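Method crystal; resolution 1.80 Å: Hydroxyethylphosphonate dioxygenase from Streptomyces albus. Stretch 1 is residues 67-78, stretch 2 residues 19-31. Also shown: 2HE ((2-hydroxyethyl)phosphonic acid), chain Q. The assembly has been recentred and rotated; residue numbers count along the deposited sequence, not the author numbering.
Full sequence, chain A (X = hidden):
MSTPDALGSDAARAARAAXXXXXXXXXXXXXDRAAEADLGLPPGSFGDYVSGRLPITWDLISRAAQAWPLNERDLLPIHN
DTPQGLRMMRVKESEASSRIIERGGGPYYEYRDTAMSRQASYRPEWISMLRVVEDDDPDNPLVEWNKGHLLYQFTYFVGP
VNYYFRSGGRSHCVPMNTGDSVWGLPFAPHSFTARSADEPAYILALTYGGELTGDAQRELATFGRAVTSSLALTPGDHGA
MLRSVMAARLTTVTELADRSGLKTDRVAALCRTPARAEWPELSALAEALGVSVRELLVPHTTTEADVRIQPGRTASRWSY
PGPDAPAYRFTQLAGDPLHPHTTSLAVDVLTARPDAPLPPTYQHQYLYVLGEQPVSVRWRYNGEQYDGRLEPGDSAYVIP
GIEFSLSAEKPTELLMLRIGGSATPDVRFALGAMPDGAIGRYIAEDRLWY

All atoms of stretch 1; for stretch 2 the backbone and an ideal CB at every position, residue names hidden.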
# COMPACT_ATOMS: atom_id res chain seq x y z
N ALA A 67 -2.01 -5.64 25.22
CA ALA A 67 -1.43 -6.95 25.49
C ALA A 67 -0.54 -7.45 24.36
O ALA A 67 0.44 -8.16 24.61
CB ALA A 67 -2.54 -7.97 25.74
N TRP A 68 -0.85 -7.09 23.12
CA TRP A 68 -0.19 -7.61 21.94
C TRP A 68 0.49 -6.48 21.19
O TRP A 68 0.09 -5.32 21.31
CB TRP A 68 -1.20 -8.30 21.00
CG TRP A 68 -1.72 -9.63 21.45
CD1 TRP A 68 -1.16 -10.47 22.38
CD2 TRP A 68 -2.91 -10.28 20.98
NE1 TRP A 68 -1.94 -11.61 22.51
CE2 TRP A 68 -3.02 -11.50 21.67
CE3 TRP A 68 -3.89 -9.93 20.05
CZ2 TRP A 68 -4.08 -12.39 21.45
CZ3 TRP A 68 -4.95 -10.81 19.84
CH2 TRP A 68 -5.03 -12.03 20.54
N PRO A 69 1.53 -6.79 20.36
CA PRO A 69 2.19 -5.76 19.56
C PRO A 69 1.43 -5.41 18.28
O PRO A 69 1.97 -5.48 17.18
CB PRO A 69 3.54 -6.41 19.23
CG PRO A 69 3.23 -7.86 19.15
CD PRO A 69 2.23 -8.09 20.28
N LEU A 70 0.16 -5.06 18.43
CA LEU A 70 -0.61 -4.58 17.30
C LEU A 70 -1.37 -3.32 17.70
O LEU A 70 -1.35 -2.89 18.87
CB LEU A 70 -1.56 -5.66 16.75
CG LEU A 70 -2.50 -6.43 17.69
CD1 LEU A 70 -3.55 -5.55 18.39
CD2 LEU A 70 -3.19 -7.52 16.90
N ASN A 71 -2.04 -2.73 16.72
CA ASN A 71 -2.77 -1.49 16.88
C ASN A 71 -4.27 -1.73 16.82
O ASN A 71 -4.73 -2.68 16.20
CB ASN A 71 -2.36 -0.50 15.78
CG ASN A 71 -0.89 -0.30 15.74
OD1 ASN A 71 -0.33 0.40 16.58
ND2 ASN A 71 -0.23 -0.96 14.79
N GLU A 72 -5.00 -0.85 17.50
CA GLU A 72 -6.46 -0.86 17.40
C GLU A 72 -6.89 -0.88 15.94
O GLU A 72 -7.83 -1.59 15.56
CB GLU A 72 -7.04 0.34 18.13
CG GLU A 72 -6.76 0.39 19.64
CD GLU A 72 -5.48 1.14 20.00
OE1 GLU A 72 -4.66 1.42 19.09
OE2 GLU A 72 -5.28 1.45 21.19
N ARG A 73 -6.18 -0.12 15.10
CA ARG A 73 -6.43 -0.10 13.66
C ARG A 73 -6.40 -1.49 13.05
O ARG A 73 -7.10 -1.76 12.06
CB ARG A 73 -5.39 0.79 12.97
CG ARG A 73 -5.93 1.94 12.20
CD ARG A 73 -4.79 2.74 11.52
NE ARG A 73 -5.21 3.26 10.22
CZ ARG A 73 -4.74 2.81 9.05
NH1 ARG A 73 -5.17 3.33 7.92
NH2 ARG A 73 -3.84 1.84 9.04
N ASP A 74 -5.56 -2.39 13.58
CA ASP A 74 -5.40 -3.71 12.98
C ASP A 74 -6.59 -4.62 13.24
O ASP A 74 -6.69 -5.67 12.60
CB ASP A 74 -4.12 -4.35 13.50
CG ASP A 74 -2.90 -3.47 13.28
OD1 ASP A 74 -2.87 -2.75 12.25
OD2 ASP A 74 -1.98 -3.49 14.12
N LEU A 75 -7.49 -4.25 14.15
CA LEU A 75 -8.63 -5.09 14.48
C LEU A 75 -9.94 -4.51 13.97
O LEU A 75 -11.00 -5.11 14.21
CB LEU A 75 -8.72 -5.30 16.00
CG LEU A 75 -7.59 -6.13 16.64
CD1 LEU A 75 -7.74 -6.12 18.16
CD2 LEU A 75 -7.56 -7.56 16.12
N LEU A 76 -9.89 -3.37 13.28
CA LEU A 76 -11.09 -2.72 12.78
C LEU A 76 -11.24 -2.96 11.29
O LEU A 76 -10.30 -2.72 10.52
CB LEU A 76 -11.04 -1.22 13.05
CG LEU A 76 -11.19 -0.82 14.51
CD1 LEU A 76 -10.93 0.65 14.64
CD2 LEU A 76 -12.59 -1.15 15.00
N PRO A 77 -12.40 -3.43 10.86
CA PRO A 77 -12.71 -3.46 9.43
C PRO A 77 -13.08 -2.05 8.96
O PRO A 77 -13.19 -1.12 9.76
CB PRO A 77 -13.91 -4.40 9.36
CG PRO A 77 -14.61 -4.17 10.67
CD PRO A 77 -13.50 -3.98 11.67
N ILE A 78 -13.29 -1.91 7.66
CA ILE A 78 -13.89 -0.71 7.14
C ILE A 78 -15.35 -1.00 6.82
O ILE A 78 -15.81 -2.14 6.89
CB ILE A 78 -13.13 -0.15 5.91
CG1 ILE A 78 -13.23 -1.08 4.70
CG2 ILE A 78 -11.68 0.16 6.26
CD1 ILE A 78 -12.92 -0.35 3.37
N UNK A 19 -13.39 -11.89 12.14
CA UNK A 19 -12.35 -12.56 11.37
C UNK A 19 -10.99 -11.89 11.57
O UNK A 19 -9.96 -12.58 11.59
CB UNK A 19 -12.72 -12.57 9.88
N UNK A 20 -10.96 -10.56 11.73
CA UNK A 20 -9.70 -9.88 12.01
C UNK A 20 -9.13 -10.27 13.36
O UNK A 20 -7.90 -10.30 13.54
CB UNK A 20 -9.89 -8.36 11.95
N UNK A 21 -10.00 -10.53 14.33
CA UNK A 21 -9.52 -10.95 15.64
C UNK A 21 -8.90 -12.33 15.59
O UNK A 21 -7.84 -12.57 16.20
CB UNK A 21 -10.66 -10.93 16.66
N UNK A 22 -9.55 -13.27 14.90
CA UNK A 22 -8.95 -14.59 14.73
C UNK A 22 -7.65 -14.49 13.94
O UNK A 22 -6.65 -15.15 14.28
CB UNK A 22 -9.93 -15.54 14.03
N UNK A 23 -7.62 -13.67 12.89
CA UNK A 23 -6.40 -13.53 12.11
C UNK A 23 -5.26 -12.97 12.96
O UNK A 23 -4.11 -13.41 12.83
CB UNK A 23 -6.65 -12.63 10.90
N UNK A 24 -5.56 -12.01 13.83
CA UNK A 24 -4.51 -11.43 14.67
C UNK A 24 -3.95 -12.47 15.62
O UNK A 24 -2.73 -12.54 15.83
CB UNK A 24 -5.05 -10.23 15.46
N UNK A 25 -4.83 -13.26 16.22
CA UNK A 25 -4.40 -14.30 17.14
C UNK A 25 -3.58 -15.37 16.42
O UNK A 25 -2.50 -15.75 16.89
CB UNK A 25 -5.61 -14.93 17.82
N UNK A 26 -4.07 -15.84 15.27
CA UNK A 26 -3.30 -16.77 14.45
C UNK A 26 -1.90 -16.23 14.15
O UNK A 26 -0.91 -16.97 14.21
CB UNK A 26 -4.04 -17.06 13.14
N UNK A 27 -1.82 -14.95 13.76
CA UNK A 27 -0.54 -14.37 13.36
C UNK A 27 0.44 -14.29 14.52
O UNK A 27 1.66 -14.36 14.31
CB UNK A 27 -0.76 -12.97 12.77
N UNK A 28 -0.06 -14.17 15.75
CA UNK A 28 0.77 -14.13 16.94
C UNK A 28 0.99 -15.51 17.55
O UNK A 28 1.55 -15.61 18.64
CB UNK A 28 0.14 -13.20 17.98
N UNK A 29 0.56 -16.57 16.86
CA UNK A 29 0.63 -17.93 17.40
C UNK A 29 0.00 -18.00 18.79
O UNK A 29 0.53 -18.64 19.71
CB UNK A 29 2.08 -18.41 17.46
N UNK A 30 -1.15 -17.34 18.95
CA UNK A 30 -1.98 -17.46 20.14
C UNK A 30 -3.23 -18.27 19.79
O UNK A 30 -4.09 -17.79 19.04
CB UNK A 30 -2.35 -16.08 20.69
N UNK A 31 -3.33 -19.49 20.30
CA UNK A 31 -4.55 -20.24 20.07
C UNK A 31 -5.61 -19.74 21.05
O UNK A 31 -5.39 -18.77 21.79
CB UNK A 31 -4.31 -21.74 20.22
O3 2HE Q . 2.11 -24.47 12.34
P 2HE Q . 3.20 -23.30 12.50
O1 2HE Q . 3.17 -22.36 11.33
O2 2HE Q . 2.86 -22.54 13.88
CA 2HE Q . 4.87 -23.97 12.55
CB 2HE Q . 5.77 -22.76 12.51
O4 2HE Q . 5.46 -21.98 11.35

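Positions 19 to 27 trace a helix; stretch 1 packs against it with Trp 68, Leu 70, Leu 75 and the backbone of 74 to 77.

Position 19 finds nothing of stretch 1 near its CB, so many residues would serve; it is Ala 19. Position 20 points toward the other stretch, its ideal CB 4.1 Å from Leu 75 O. That carbonyl might tempt a donor, but Pro 77 beyond it offers an apolar surface, so a mid-sized aliphatic fits as well. Leu 20 puts its CD1 3.5 Å from Leu 76 C and 4.0 Å from Pro 77 CD. A water donates to Leu 20 O and Asp 74 O, its O 2.8 and 3.2 Å away.

Position 21 points sideways, with Leu 75 CD2 4.6 Å from the ideal CB; a longer apolar chain could bend back. Leu 21 does so, bringing CD1 to 4.2 Å from Leu 75 CD2 and to the edge of the Trp 68 ring. Position 22 points away, leaving the choice to other surroundings: Arg 22. Position 23 points sideways with nothing of stretch 1 within 5.5 Å, so many residues would do; it is Ala 23.

Position 24 is the tight one. Its ideal CB already sits 3.6 Å from Leu 70 CD2 and 3.7 Å from Leu 75 CD2, which favours a very small residue. Ala 24 makes both contacts with its methyl alone. At position 25 the ideal CB is 4.0 Å from Trp 68 CH2, so a small apolar group is enough; Ala 25 supplies it. Positions 26 and 27 are out of reach and could be polar, as Asn 26 and Asp 27 are.

Position 28 leaves helical phi/psi but points toward stretch 1. The ideal CB stands 5.1 Å from Trp 68 CE2, room for a branched aliphatic to reach the indole. Leu 28 lays CD1 over one ring face, 3.5 Å from Trp 68 CG, in a CH-pi contact, while CD2 comes 3.9 Å from Pro 69 CG.

Position 29 has positive phi, which Gly or Asn often accepts; Lys 29 takes it, with CE 3.2 Å from O2 of 2HE. Position 30 points toward the indole, its ideal CB 4.1 Å from Trp 68 CZ2, suiting a chain with an aliphatic stem. Arg 30 rests CG 4.0 Å from Trp 68 NE1 and turns back so that NH2 donates to Leu 28 O at 2.8 Å. Position 31 is out of reach, so many residues would do; Asn 31 caps a backbone N just past the stretch.

Stretch 2 (19-31) ALLRAAANDLKRN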
# COMPACT_ATOMS: atom_id res chain seq x y z
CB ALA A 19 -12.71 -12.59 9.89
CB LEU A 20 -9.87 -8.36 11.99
CG LEU A 20 -10.13 -7.80 10.60
CD1 LEU A 20 -10.39 -6.32 10.71
CD2 LEU A 20 -8.96 -8.09 9.64
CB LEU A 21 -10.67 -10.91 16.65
CG LEU A 21 -10.27 -11.42 18.04
CD1 LEU A 21 -9.13 -10.57 18.58
CD2 LEU A 21 -11.47 -11.38 18.97
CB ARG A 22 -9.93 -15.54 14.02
CG ARG A 22 -9.28 -16.86 13.57
CD ARG A 22 -8.81 -17.71 14.75
NE ARG A 22 -9.92 -18.40 15.39
CZ ARG A 22 -9.83 -19.06 16.54
NH1 ARG A 22 -8.68 -19.12 17.19
NH2 ARG A 22 -10.90 -19.67 17.04
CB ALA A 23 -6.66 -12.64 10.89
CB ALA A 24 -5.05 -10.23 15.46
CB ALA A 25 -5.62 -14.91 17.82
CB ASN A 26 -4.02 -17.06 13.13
CG ASN A 26 -5.16 -18.04 13.28
OD1 ASN A 26 -5.33 -18.68 14.32
ND2 ASN A 26 -5.94 -18.17 12.22
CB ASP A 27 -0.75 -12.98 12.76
CG ASP A 27 -1.38 -13.03 11.38
OD1 ASP A 27 -1.57 -14.14 10.85
OD2 ASP A 27 -1.68 -11.96 10.84
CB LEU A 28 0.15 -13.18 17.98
CG LEU A 28 0.45 -11.70 17.65
CD1 LEU A 28 -0.51 -10.74 18.37
CD2 LEU A 28 1.88 -11.37 18.03
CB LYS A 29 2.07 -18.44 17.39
CG LYS A 29 2.74 -18.38 16.00
CD LYS A 29 1.87 -19.09 14.95
CE LYS A 29 2.62 -19.38 13.64
NZ LYS A 29 2.95 -18.15 12.89
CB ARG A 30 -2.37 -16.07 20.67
CG ARG A 30 -1.17 -15.12 20.87
CD ARG A 30 -0.14 -15.76 21.80
NE ARG A 30 0.64 -14.80 22.60
CZ ARG A 30 1.83 -14.31 22.25
NH1 ARG A 30 2.46 -13.48 23.07
NH2 ARG A 30 2.38 -14.63 21.08
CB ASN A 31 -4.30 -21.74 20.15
CG ASN A 31 -3.85 -22.20 21.52
OD1 ASN A 31 -3.92 -21.46 22.50
ND2 ASN A 31 -3.40 -23.45 21.60
O HOH W 1 -5.88 -8.75 12.37
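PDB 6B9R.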